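Local coordinates for extracellular solute-binding protein, family 5 (Chelativorans sp., PDB 6WM6) that binds EDTA and related aminopolycarboxylates in the periplasm, probably handing them to an ABC transporter for uptake, at residues Ala84-Pro89 with Pro552-Ala557; Ala103-Thr106 with Thr112-Tyr115; Gln141-Cys146 with Asn152-His157; Asp158-Leu163 with Gln184-Phe189. One frame throughout, in Å; residues are numbered along the deposited sequence.

Interaction 1. Residues Ala84-Pro89 with Pro552-Ala557; sequences AFMVQP and PAYNTA. With EDO (1,2-ethanediol), chain G.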
loop_
_atom_site.group_PDB
_atom_site.type_symbol
_atom_site.label_atom_id
_atom_site.label_comp_id
_atom_site.label_asym_id
_atom_site.label_seq_id
_atom_site.Cartn_x
_atom_site.Cartn_y
_atom_site.Cartn_z
ATOM N N ALA A 84 -3.914 10.660 -13.512
ATOM C CA ALA A 84 -4.822 11.792 -13.364
ATOM C C ALA A 84 -4.565 12.544 -12.062
ATOM O O ALA A 84 -4.490 13.784 -12.064
ATOM C CB ALA A 84 -6.283 11.328 -13.459
ATOM N N PHE A 85 -4.457 11.815 -10.938
ATOM C CA PHE A 85 -4.114 12.357 -9.642
ATOM C C PHE A 85 -2.988 11.526 -9.065
ATOM O O PHE A 85 -2.791 10.371 -9.443
ATOM C CB PHE A 85 -5.299 12.293 -8.647
ATOM C CG PHE A 85 -6.466 13.178 -9.003
ATOM C CD1 PHE A 85 -7.349 12.834 -10.011
ATOM C CD2 PHE A 85 -6.679 14.357 -8.309
ATOM C CE1 PHE A 85 -8.429 13.662 -10.342
ATOM C CE2 PHE A 85 -7.757 15.184 -8.637
ATOM C CZ PHE A 85 -8.617 14.840 -9.662
ATOM N N MET A 86 -2.235 12.118 -8.132
ATOM C CA MET A 86 -1.113 11.445 -7.488
ATOM C C MET A 86 -1.151 11.673 -5.993
ATOM O O MET A 86 -1.418 12.787 -5.517
ATOM C CB MET A 86 0.194 11.956 -8.063
ATOM C CG MET A 86 1.446 11.297 -7.495
ATOM S SD MET A 86 1.422 9.493 -7.540
ATOM C CE MET A 86 0.907 9.197 -9.241
ATOM N N VAL A 87 -0.894 10.603 -5.247
ATOM C CA VAL A 87 -0.847 10.683 -3.790
ATOM C C VAL A 87 0.432 11.368 -3.345
ATOM O O VAL A 87 1.529 11.010 -3.807
ATOM C CB VAL A 87 -0.954 9.285 -3.169
ATOM C CG1 VAL A 87 -1.098 9.414 -1.651
ATOM C CG2 VAL A 87 -2.138 8.498 -3.751
ATOM N N GLN A 88 0.292 12.344 -2.472
ATOM C CA GLN A 88 1.362 13.201 -1.989
ATOM C C GLN A 88 1.797 12.782 -0.593
ATOM O O GLN A 88 1.108 12.013 0.090
ATOM C CB GLN A 88 0.871 14.658 -1.923
ATOM C CG GLN A 88 0.281 15.188 -3.220
ATOM C CD GLN A 88 1.301 15.227 -4.315
ATOM O OE1 GLN A 88 2.285 15.993 -4.230
ATOM N NE2 GLN A 88 1.127 14.411 -5.333
ATOM N N PRO A 89 2.910 13.327 -0.097
ATOM C CA PRO A 89 3.422 12.845 1.196
ATOM C C PRO A 89 2.506 13.108 2.362
ATOM O O PRO A 89 2.601 12.371 3.362
ATOM C CB PRO A 89 4.788 13.549 1.331
ATOM C CG PRO A 89 5.253 13.676 -0.098
ATOM C CD PRO A 89 3.981 13.991 -0.888
ATOM N N PRO A 552 8.258 7.025 -3.045
ATOM C CA PRO A 552 9.164 8.141 -3.367
ATOM C C PRO A 552 9.274 8.486 -4.829
ATOM O O PRO A 552 9.658 9.621 -5.145
ATOM C CB PRO A 552 10.518 7.692 -2.791
ATOM C CG PRO A 552 10.189 6.641 -1.789
ATOM C CD PRO A 552 8.895 5.976 -2.217
ATOM N N ALA A 553 8.991 7.574 -5.745
ATOM C CA ALA A 553 9.073 7.874 -7.162
ATOM C C ALA A 553 7.873 8.626 -7.699
ATOM O O ALA A 553 7.732 8.772 -8.924
ATOM C CB ALA A 553 9.344 6.596 -7.977
ATOM N N TYR A 554 7.059 9.200 -6.830
ATOM C CA TYR A 554 5.922 10.006 -7.282
ATOM C C TYR A 554 6.316 11.262 -8.041
ATOM O O TYR A 554 5.462 11.809 -8.768
ATOM C CB TYR A 554 5.023 10.400 -6.105
ATOM C CG TYR A 554 5.486 11.585 -5.278
ATOM C CD1 TYR A 554 6.653 11.541 -4.522
ATOM C CD2 TYR A 554 4.724 12.762 -5.245
ATOM C CE1 TYR A 554 7.060 12.641 -3.772
ATOM C CE2 TYR A 554 5.139 13.858 -4.480
ATOM C CZ TYR A 554 6.295 13.773 -3.749
ATOM O OH TYR A 554 6.722 14.854 -3.003
ATOM N N ASN A 555 7.555 11.738 -7.908
ATOM C CA ASN A 555 7.948 13.036 -8.484
ATOM C C ASN A 555 9.311 12.979 -9.176
ATOM O O ASN A 555 10.107 13.917 -9.077
ATOM C CB ASN A 555 7.955 14.136 -7.425
ATOM C CG ASN A 555 9.095 13.988 -6.467
ATOM O OD1 ASN A 555 9.537 12.866 -6.204
ATOM N ND2 ASN A 555 9.579 15.096 -5.921
ATOM N N THR A 556 9.606 11.906 -9.914
ATOM C CA THR A 556 10.928 11.762 -10.514
ATOM C C THR A 556 11.264 12.869 -11.508
ATOM O O THR A 556 12.453 13.124 -11.735
ATOM C CB THR A 556 11.175 10.403 -11.191
ATOM O OG1 THR A 556 10.330 10.239 -12.350
ATOM C CG2 THR A 556 11.011 9.243 -10.214
ATOM N N ALA A 557 10.271 13.545 -12.094
ATOM C CA ALA A 557 10.592 14.679 -12.956
ATOM C C ALA A 557 11.429 15.721 -12.238
ATOM O O ALA A 557 12.141 16.492 -12.903
ATOM C CB ALA A 557 9.322 15.350 -13.472
HETATM C C1 EDO G . 6.510 10.591 -11.675
HETATM O O1 EDO G . 7.728 9.934 -11.331
HETATM C C2 EDO G . 6.772 11.751 -12.641
HETATM O O2 EDO G . 7.441 12.872 -11.992
#

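Interaction 2. Residues Ala103-Thr106 with Thr112-Tyr115; sequences AELT and TVVY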
loop_
_atom_site.group_PDB
_atom_site.type_symbol
_atom_site.label_atom_id
_atom_site.label_comp_id
_atom_site.label_asym_id
_atom_site.label_seq_id
_atom_site.Cartn_x
_atom_site.Cartn_y
_atom_site.Cartn_z
ATOM N N ALA A 103 -10.163 18.702 -13.738
ATOM C CA ALA A 103 -10.974 17.521 -13.477
ATOM C C ALA A 103 -12.038 17.999 -12.504
ATOM O O ALA A 103 -11.703 18.575 -11.455
ATOM C CB ALA A 103 -10.146 16.408 -12.872
ATOM N N GLU A 104 -13.302 17.836 -12.852
ATOM C CA GLU A 104 -14.387 18.476 -12.115
ATOM C C GLU A 104 -15.579 17.536 -12.014
ATOM O O GLU A 104 -15.972 16.906 -13.008
ATOM C CB GLU A 104 -14.821 19.774 -12.820
ATOM C CG GLU A 104 -15.902 20.559 -12.082
ATOM C CD GLU A 104 -16.207 21.881 -12.728
ATOM O OE1 GLU A 104 -16.085 22.000 -13.966
ATOM O OE2 GLU A 104 -16.588 22.825 -11.976
ATOM N N LEU A 105 -16.135 17.443 -10.812
ATOM C CA LEU A 105 -17.428 16.801 -10.573
ATOM C C LEU A 105 -18.491 17.804 -10.990
ATOM O O LEU A 105 -18.798 18.754 -10.265
ATOM C CB LEU A 105 -17.556 16.475 -9.091
ATOM C CG LEU A 105 -18.860 15.856 -8.626
ATOM C CD1 LEU A 105 -18.917 14.405 -9.022
ATOM C CD2 LEU A 105 -18.989 16.015 -7.111
ATOM N N THR A 106 -19.027 17.633 -12.191
ATOM C CA THR A 106 -19.901 18.654 -12.763
ATOM C C THR A 106 -21.371 18.451 -12.426
ATOM O O THR A 106 -22.163 19.400 -12.558
ATOM C CB THR A 106 -19.750 18.692 -14.291
ATOM O OG1 THR A 106 -20.033 17.384 -14.812
ATOM C CG2 THR A 106 -18.369 19.146 -14.708
ATOM N N THR A 112 -21.277 12.894 -12.529
ATOM C CA THR A 112 -20.589 13.136 -13.787
ATOM C C THR A 112 -19.276 13.824 -13.473
ATOM O O THR A 112 -19.251 14.783 -12.690
ATOM C CB THR A 112 -21.440 14.042 -14.695
ATOM O OG1 THR A 112 -22.739 13.471 -14.915
ATOM C CG2 THR A 112 -20.755 14.208 -16.036
ATOM N N VAL A 113 -18.199 13.324 -14.061
ATOM C CA VAL A 113 -16.871 13.909 -13.933
ATOM C C VAL A 113 -16.373 14.247 -15.330
ATOM O O VAL A 113 -16.471 13.418 -16.244
ATOM C CB VAL A 113 -15.888 12.961 -13.226
ATOM C CG1 VAL A 113 -14.462 13.541 -13.260
ATOM C CG2 VAL A 113 -16.324 12.687 -11.803
ATOM N N VAL A 114 -15.843 15.458 -15.500
ATOM C CA VAL A 114 -15.269 15.907 -16.769
ATOM C C VAL A 114 -13.784 16.148 -16.573
ATOM O O VAL A 114 -13.379 16.877 -15.648
ATOM C CB VAL A 114 -15.958 17.180 -17.300
ATOM C CG1 VAL A 114 -15.250 17.681 -18.557
ATOM C CG2 VAL A 114 -17.409 16.888 -17.593
ATOM N N TYR A 115 -12.977 15.533 -17.432
ATOM C CA TYR A 115 -11.536 15.729 -17.477
ATOM C C TYR A 115 -11.217 16.545 -18.721
ATOM O O TYR A 115 -11.678 16.216 -19.821
ATOM C CB TYR A 115 -10.778 14.399 -17.557
ATOM C CG TYR A 115 -11.031 13.420 -16.434
ATOM C CD1 TYR A 115 -12.073 12.512 -16.512
ATOM C CD2 TYR A 115 -10.230 13.393 -15.290
ATOM C CE1 TYR A 115 -12.312 11.604 -15.495
ATOM C CE2 TYR A 115 -10.470 12.503 -14.265
ATOM C CZ TYR A 115 -11.510 11.612 -14.367
ATOM O OH TYR A 115 -11.783 10.714 -13.350
#

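Interaction 3. Residues Gln141-Cys146 with Asn152-His157; sequences QNRRDC and NASYGH. With SO4 (sulfate ion), chain D.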
loop_
_atom_site.group_PDB
_atom_site.type_symbol
_atom_site.label_atom_id
_atom_site.label_comp_id
_atom_site.label_asym_id
_atom_site.label_seq_id
_atom_site.Cartn_x
_atom_site.Cartn_y
_atom_site.Cartn_z
ATOM N N GLN A 141 -10.655 -2.167 -16.717
ATOM C CA GLN A 141 -10.873 -2.179 -15.275
ATOM C C GLN A 141 -12.327 -2.331 -14.860
ATOM O O GLN A 141 -12.577 -2.506 -13.661
ATOM C CB GLN A 141 -10.346 -0.880 -14.649
ATOM C CG GLN A 141 -8.870 -0.587 -14.874
ATOM C CD GLN A 141 -7.958 -1.678 -14.353
ATOM O OE1 GLN A 141 -7.866 -1.917 -13.136
ATOM N NE2 GLN A 141 -7.291 -2.367 -15.264
ATOM N N ASN A 142 -13.276 -2.231 -15.778
ATOM C CA ASN A 142 -14.687 -2.080 -15.388
ATOM C C ASN A 142 -15.437 -3.394 -15.217
ATOM O O ASN A 142 -16.640 -3.354 -14.942
ATOM C CB ASN A 142 -15.434 -1.133 -16.332
ATOM C CG ASN A 142 -15.671 -1.708 -17.715
ATOM O OD1 ASN A 142 -15.582 -2.920 -17.935
ATOM N ND2 ASN A 142 -16.000 -0.843 -18.653
ATOM N N ARG A 143 -14.770 -4.540 -15.383
ATOM C CA ARG A 143 -15.334 -5.867 -15.153
ATOM C C ARG A 143 -16.307 -6.310 -16.239
ATOM O O ARG A 143 -16.763 -7.461 -16.224
ATOM C CB ARG A 143 -16.062 -5.926 -13.800
ATOM C CG ARG A 143 -15.216 -5.593 -12.589
ATOM C CD ARG A 143 -14.215 -6.688 -12.303
ATOM N NE ARG A 143 -13.598 -6.585 -10.978
ATOM C CZ ARG A 143 -12.576 -7.337 -10.584
ATOM N NH1 ARG A 143 -12.072 -8.244 -11.418
ATOM N NH2 ARG A 143 -12.057 -7.201 -9.375
ATOM N N ARG A 144 -16.641 -5.431 -17.182
ATOM C CA ARG A 144 -17.660 -5.740 -18.184
ATOM C C ARG A 144 -17.098 -5.876 -19.590
ATOM O O ARG A 144 -17.334 -6.893 -20.251
ATOM C CB ARG A 144 -18.750 -4.660 -18.177
ATOM C CG ARG A 144 -19.531 -4.593 -16.888
ATOM C CD ARG A 144 -20.653 -3.571 -16.966
ATOM N NE ARG A 144 -20.159 -2.220 -17.245
ATOM C CZ ARG A 144 -19.769 -1.353 -16.308
ATOM N NH1 ARG A 144 -19.780 -1.700 -15.030
ATOM N NH2 ARG A 144 -19.350 -0.157 -16.670
ATOM N N ASP A 145 -16.350 -4.884 -20.071
ATOM C CA ASP A 145 -15.892 -4.891 -21.456
ATOM C C ASP A 145 -14.717 -5.830 -21.711
ATOM O O ASP A 145 -14.460 -6.161 -22.875
ATOM C CB ASP A 145 -15.535 -3.456 -21.879
ATOM C CG ASP A 145 -16.765 -2.581 -22.073
ATOM O OD1 ASP A 145 -17.519 -2.829 -23.039
ATOM O OD2 ASP A 145 -17.001 -1.658 -21.268
ATOM N N CYS A 146 -14.015 -6.280 -20.676
ATOM C CA CYS A 146 -12.871 -7.188 -20.822
ATOM C C CYS A 146 -12.860 -8.152 -19.646
ATOM O O CYS A 146 -12.000 -8.072 -18.763
ATOM C CB CYS A 146 -11.546 -6.414 -20.882
ATOM S SG CYS A 146 -10.042 -7.495 -20.963
ATOM N N ASN A 152 -5.925 -6.279 -10.844
ATOM C CA ASN A 152 -5.857 -6.327 -9.389
ATOM C C ASN A 152 -7.223 -6.042 -8.761
ATOM O O ASN A 152 -7.753 -6.857 -7.999
ATOM C CB ASN A 152 -4.827 -5.343 -8.871
ATOM C CG ASN A 152 -4.765 -5.354 -7.366
ATOM O OD1 ASN A 152 -4.596 -6.408 -6.756
ATOM N ND2 ASN A 152 -4.944 -4.210 -6.772
ATOM N N ALA A 153 -7.790 -4.858 -9.034
ATOM C CA ALA A 153 -9.125 -4.540 -8.532
ATOM C C ALA A 153 -9.685 -3.371 -9.327
ATOM O O ALA A 153 -8.928 -2.562 -9.854
ATOM C CB ALA A 153 -9.090 -4.160 -7.044
ATOM N N SER A 154 -11.011 -3.271 -9.359
ATOM C CA SER A 154 -11.661 -2.237 -10.163
ATOM C C SER A 154 -11.556 -0.869 -9.504
ATOM O O SER A 154 -11.413 0.150 -10.195
ATOM C CB SER A 154 -13.127 -2.590 -10.392
ATOM O OG SER A 154 -13.744 -1.705 -11.324
ATOM N N TYR A 155 -11.706 -0.841 -8.173
ATOM C CA TYR A 155 -11.562 0.368 -7.362
ATOM C C TYR A 155 -12.466 1.479 -7.863
ATOM O O TYR A 155 -12.130 2.667 -7.808
ATOM C CB TYR A 155 -10.110 0.787 -7.258
ATOM C CG TYR A 155 -9.307 -0.095 -6.329
ATOM C CD1 TYR A 155 -9.850 -0.550 -5.133
ATOM C CD2 TYR A 155 -8.012 -0.464 -6.644
ATOM C CE1 TYR A 155 -9.126 -1.342 -4.280
ATOM C CE2 TYR A 155 -7.270 -1.260 -5.786
ATOM C CZ TYR A 155 -7.837 -1.692 -4.608
ATOM O OH TYR A 155 -7.108 -2.474 -3.754
ATOM N N GLY A 156 -13.631 1.086 -8.337
ATOM C CA GLY A 156 -14.662 2.009 -8.728
ATOM C C GLY A 156 -14.783 2.254 -10.209
ATOM O O GLY A 156 -15.735 2.909 -10.615
ATOM N N HIS A 157 -13.845 1.772 -11.040
ATOM C CA HIS A 157 -13.988 1.990 -12.473
ATOM C C HIS A 157 -15.282 1.367 -12.981
ATOM O O HIS A 157 -15.886 1.869 -13.937
ATOM C CB HIS A 157 -12.775 1.449 -13.254
ATOM C CG HIS A 157 -11.530 2.272 -13.083
ATOM N ND1 HIS A 157 -10.548 1.944 -12.167
ATOM C CD2 HIS A 157 -11.114 3.419 -13.683
ATOM C CE1 HIS A 157 -9.581 2.853 -12.219
ATOM N NE2 HIS A 157 -9.893 3.749 -13.136
HETATM S S SO4 D . -13.360 -4.288 -6.720
HETATM O O1 SO4 D . -12.764 -5.009 -7.859
HETATM O O2 SO4 D . -12.573 -3.083 -6.440
HETATM O O3 SO4 D . -13.312 -5.109 -5.510
HETATM O O4 SO4 D . -14.731 -3.911 -7.039
HETATM O O HOH W 1 -8.471 -0.126 -11.157
HETATM O O HOH W 2 -6.303 -2.992 -11.035
HETATM O O HOH W 3 -10.165 -7.938 -7.406
#

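Interaction 4. Residues Asp158-Leu163 with Gln184-Phe189; sequences DFIETL and QGLFMF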
loop_
_atom_site.group_PDB
_atom_site.type_symbol
_atom_site.label_atom_id
_atom_site.label_comp_id
_atom_site.label_asym_id
_atom_site.label_seq_id
_atom_site.Cartn_x
_atom_site.Cartn_y
_atom_site.Cartn_z
ATOM N N ASP A 158 -15.743 0.288 -12.337
ATOM C CA ASP A 158 -17.000 -0.335 -12.727
ATOM C C ASP A 158 -18.217 0.546 -12.437
ATOM O O ASP A 158 -19.300 0.276 -12.986
ATOM C CB ASP A 158 -17.166 -1.738 -12.123
ATOM C CG ASP A 158 -17.008 -1.788 -10.625
ATOM O OD1 ASP A 158 -16.589 -0.817 -9.984
ATOM O OD2 ASP A 158 -17.312 -2.867 -10.048
ATOM N N PHE A 159 -18.089 1.564 -11.592
ATOM C CA PHE A 159 -19.187 2.489 -11.325
ATOM C C PHE A 159 -19.370 3.497 -12.456
ATOM O O PHE A 159 -20.398 4.176 -12.499
ATOM C CB PHE A 159 -18.955 3.273 -10.030
ATOM C CG PHE A 159 -19.165 2.484 -8.766
ATOM C CD1 PHE A 159 -18.458 1.316 -8.521
ATOM C CD2 PHE A 159 -20.049 2.941 -7.795
ATOM C CE1 PHE A 159 -18.649 0.606 -7.334
ATOM C CE2 PHE A 159 -20.243 2.234 -6.622
ATOM C CZ PHE A 159 -19.534 1.071 -6.391
ATOM N N ILE A 160 -18.388 3.637 -13.345
ATOM C CA ILE A 160 -18.550 4.459 -14.542
ATOM C C ILE A 160 -19.306 3.628 -15.575
ATOM O O ILE A 160 -18.855 2.550 -15.986
ATOM C CB ILE A 160 -17.191 4.928 -15.083
ATOM C CG1 ILE A 160 -16.536 5.914 -14.097
ATOM C CG2 ILE A 160 -17.346 5.549 -16.484
ATOM C CD1 ILE A 160 -15.104 6.284 -14.463
ATOM N N GLU A 161 -20.470 4.111 -15.977
ATOM C CA GLU A 161 -21.327 3.413 -16.927
ATOM C C GLU A 161 -21.117 3.861 -18.363
ATOM O O GLU A 161 -21.213 3.028 -19.284
ATOM C CB GLU A 161 -22.798 3.645 -16.540
ATOM C CG GLU A 161 -23.799 2.834 -17.331
ATOM C CD GLU A 161 -25.202 2.990 -16.786
ATOM O OE1 GLU A 161 -25.575 4.128 -16.433
ATOM O OE2 GLU A 161 -25.920 1.973 -16.694
ATOM N N THR A 162 -20.819 5.132 -18.580
ATOM C CA THR A 162 -20.500 5.656 -19.905
ATOM C C THR A 162 -19.287 6.567 -19.794
ATOM O O THR A 162 -19.124 7.302 -18.817
ATOM C CB THR A 162 -21.640 6.408 -20.592
ATOM O OG1 THR A 162 -21.971 7.587 -19.871
ATOM C CG2 THR A 162 -22.872 5.509 -20.735
ATOM N N LEU A 163 -18.427 6.506 -20.798
ATOM C CA LEU A 163 -17.198 7.285 -20.826
ATOM C C LEU A 163 -17.016 7.748 -22.258
ATOM O O LEU A 163 -16.758 6.926 -23.149
ATOM C CB LEU A 163 -16.017 6.447 -20.347
ATOM C CG LEU A 163 -14.705 7.196 -20.103
ATOM C CD1 LEU A 163 -14.870 8.280 -19.083
ATOM C CD2 LEU A 163 -13.657 6.192 -19.642
ATOM N N GLN A 184 -11.453 10.495 -7.607
ATOM C CA GLN A 184 -10.104 10.990 -7.848
ATOM C C GLN A 184 -9.047 9.892 -7.805
ATOM O O GLN A 184 -7.903 10.136 -8.207
ATOM C CB GLN A 184 -9.765 12.109 -6.865
ATOM C CG GLN A 184 -10.632 13.358 -7.067
ATOM C CD GLN A 184 -10.272 14.511 -6.152
ATOM O OE1 GLN A 184 -9.462 14.383 -5.250
ATOM N NE2 GLN A 184 -10.847 15.672 -6.428
ATOM N N GLY A 185 -9.401 8.703 -7.353
ATOM C CA GLY A 185 -8.528 7.539 -7.425
ATOM C C GLY A 185 -8.542 6.821 -8.745
ATOM O O GLY A 185 -7.728 5.906 -8.945
ATOM N N LEU A 186 -9.434 7.209 -9.654
ATOM C CA LEU A 186 -9.583 6.550 -10.948
ATOM C C LEU A 186 -8.619 7.122 -11.983
ATOM O O LEU A 186 -8.162 8.252 -11.882
ATOM C CB LEU A 186 -11.023 6.721 -11.446
ATOM C CG LEU A 186 -12.083 6.202 -10.471
ATOM C CD1 LEU A 186 -13.485 6.450 -11.023
ATOM C CD2 LEU A 186 -11.898 4.720 -10.186
ATOM N N PHE A 187 -8.268 6.308 -12.978
ATOM C CA PHE A 187 -7.342 6.740 -14.020
ATOM C C PHE A 187 -5.999 7.180 -13.436
ATOM O O PHE A 187 -5.364 8.114 -13.933
ATOM C CB PHE A 187 -7.966 7.830 -14.901
ATOM C CG PHE A 187 -9.311 7.456 -15.426
ATOM C CD1 PHE A 187 -9.440 6.532 -16.443
ATOM C CD2 PHE A 187 -10.436 8.004 -14.890
ATOM C CE1 PHE A 187 -10.684 6.170 -16.931
ATOM C CE2 PHE A 187 -11.693 7.652 -15.370
ATOM C CZ PHE A 187 -11.802 6.721 -16.379
ATOM N N MET A 188 -5.532 6.490 -12.392
ATOM C CA MET A 188 -4.246 6.818 -11.800
ATOM C C MET A 188 -3.092 6.264 -12.619
ATOM O O MET A 188 -1.936 6.652 -12.389
ATOM C CB MET A 188 -4.160 6.350 -10.349
ATOM C CG MET A 188 -2.959 6.939 -9.608
ATOM S SD MET A 188 -2.958 6.693 -7.825
ATOM C CE MET A 188 -4.285 7.770 -7.339
ATOM N N PHE A 189 -3.365 5.339 -13.535
ATOM C CA PHE A 189 -2.341 4.740 -14.376
ATOM C C PHE A 189 -2.930 4.610 -15.769
ATOM O O PHE A 189 -3.858 3.819 -15.974
ATOM C CB PHE A 189 -1.917 3.374 -13.846
ATOM C CG PHE A 189 -1.462 3.407 -12.412
ATOM C CD1 PHE A 189 -0.186 3.791 -12.085
ATOM C CD2 PHE A 189 -2.348 3.060 -11.413
ATOM C CE1 PHE A 189 0.208 3.844 -10.741
ATOM C CE2 PHE A 189 -1.952 3.106 -10.068
ATOM C CZ PHE A 189 -0.677 3.496 -9.758
#

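Interaction 1. Residues Ala84-Pro89 with Pro552-Ala557
Tyr554 meets Met86, Gln88 and Pro89 along its whole length, from CB to the hydroxyl. Its CG sits between its backbone N and carbonyl carbon (chi1 81°), which lays the ring along all three. At the root, Met86 CG lies 3.9 Å from Tyr554 CB. Halfway out, Gln88 OE1 comes in at the ring edge, 3.6 Å from Tyr554 CE2, with amide and ring planes 70° apart. At the far end Pro89 CD sits 3.7 Å from Tyr554 CZ and Pro89 CG 3.5 Å from Tyr554 OH. No hydrogen bond links the two segments. Gln88 NE2 donates to Met86 O at 3.0 Å, nearly straight (173°), from above the carbonyl plane, holding the amide beside the ring. Asn555 CB stands over the centre of one ring face, while Tyr554 OH is hydrogen-bonded to Arg544. On the loop itself sits an ethanediol, probably from the crystallisation liquor; its O1 donates to Ala553 O and accepts from Thr556 N and Thr556 OG1, while Ala557 N reaches its O2. The loop 552-557, between strands 540-541 and 560-561, lies beside strand 85-87, which pairs antiparallel with strand 93-95 and touches strand 100-108 through Phe85.

Interaction 2. Residues Ala103-Thr106 with Thr112-Tyr115
Thr106 holds OG1 between its backbone N and carbonyl carbon (chi1 57°), which turns CG2 to Val114, where it meets Val114 CG2 at 3.8 Å. Thr112 has CG2 opposite its own backbone N (chi1 -56° for OG1), and that methyl comes 3.5 Å from Thr106 OG1; Thr112 OG1 is bonded instead to Pro110 O. On the sheet face shared by Ala103, Leu105, Val113 and Tyr115, Leu105 CD1 approaches Val113 CG2 at 4.2 Å, the two side chains crossing at about a right angle, and Ala103 CB lies 3.9 Å from Tyr115 CD2, oblique to the ring. Val113 CG1 sits over one face of that ring, offset toward its rim.

The backbones hold the pairing. Glu104 and Val114 form a hydrogen-bonded antiparallel pair, with Val114 N to Glu104 O at 2.9 Å and Glu104 N to Val114 O at 3.0 Å. Leu105-Val113 and Ala103-Tyr115 are the non-hydrogen-bonded pairs on either side of it. Thr106 N then reaches Thr112 O at 2.9 Å. The short strand axes run at 154°, close to antiparallel.

Val113 and Tyr115 also bond through their backbones to strand 171-176. The geometry is that of a beta hairpin, strands 100-108 and 111-117, whose first strand is an outermost one in a four-stranded antiparallel sheet.

Interaction 3. Residues Gln141-Cys146 with Asn152-His157
Gln141 lays its CG over one face of the His157 imidazole, offset toward the rim, with the amide and ring planes 87° apart; Gln141 CB meets His157 CB at 3.6 Å, the two side chains running alongside each other. The second flat group, the Arg143 guanidinium, is engaged at its edge: the sulfate O1 and a water lie in its plane, and that water also donates to Asn152 O. Two turns shape the contact, an Asx turn at Asn142, just past the end of helix 131-141, and a type I' turn from Ser154 to His157. In the second, His157 ND1 donates to Ser154 O at 2.8 Å, and His157 N shares the same acceptor. Across the segments Ser154 OG, anti to its own backbone N (chi1 -172°), gives its proton to Gln141 O at 2.7 Å.

Asn142 OD1 accepts from Arg144 N, closing the Asx turn, and from Asp145 N, which extends it to an Asx motif; Asn142 ND2 returns a bond to the anti lone pair of Asp145 OD2. With an alanine here, Arg144 N and Asp145 N would probably lose their shared acceptor and Asp145 OD2 its amide mate, leaving the loop freer to shift. The chain then leads to Cys146, tied to Cys149 by a disulfide.

The sulfate, probably from the crystallisation liquor, is also bonded to Gln473 of helix 467-474. Arg143 NH2 donates to sulfate O1 at 2.8 Å. Ser154 N donates to sulfate O1 at 2.9 Å. Tyr155 N donates to sulfate O2 at 3.0 Å.

Interaction 4. Residues Asp158-Leu163 with Gln184-Phe189
Ile160 and Leu186 are the nearest pair of the two backbones, yet their CA atoms stay 9.9 Å apart, and no hydrogen bond spans the gap. Side chains fill it. Ile160 sends out CD1 along an extended chain (chi2 172°) to meet Leu186 CD1 tip to tip at 3.8 Å. The same methyl lies 3.8 Å from Phe187 CE2, while Leu163 CD2 approaches Phe187 CZ, also at 3.8 Å. Both aliphatic groups come at the ring obliquely, from the direction opposite to the phenylalanine's own reach, so the ring's outer end is lodged between Ile160 and Leu163.

Ile160 and Leu163 belong to strand 160-165, an outermost strand of the four-stranded antiparallel sheet. Between them Glu161 and Thr162 both face Thr175, a classic beta bulge, and the residues flanking it are the two that touch Phe187.

On the other side Phe187 has a left-handed backbone (phi 58°, psi 37°), and its N is hydrogen-bonded to His157 NE2. Its ring also meets those of Phe134, Tyr115 and, edge-to-face, His157. Cutting the side chain back to an alanine removes the ring, which is likely to open a gap between strand 160-165 and the 184-189 loop and leave Ile160 CD1 and Leu163 CD2 without their aromatic partner. Leu163 packs in addition on Ile135 and Trp138 of helix 131-141, and the Ile160 carbonyl accepts from Trp138 NE1.

In the fold
Interaction 4 is the hub. Its centre lies about 9 Å from that of interaction 3 and about 11 Å from that of interaction 2, and it touches all the others. Arg144 NH2 of interaction 3 probably bonds to Ile160 O at 2.8 Å; Tyr115 OH of interaction 2 packs on Phe187 CD2 at 3.4 Å; Ala84 N of interaction 1 probably bonds to Phe187 O at 3.0 Å. Interactions 1 and 2 meet directly where Phe85 CZ reaches Ala103 CB at 3.9 Å, whereas interactions 2 and 3 stay about 7 Å apart at their nearest atoms. Along the chain, interactions 2, 3 and 4 all fall within the long loop closed by interaction 1.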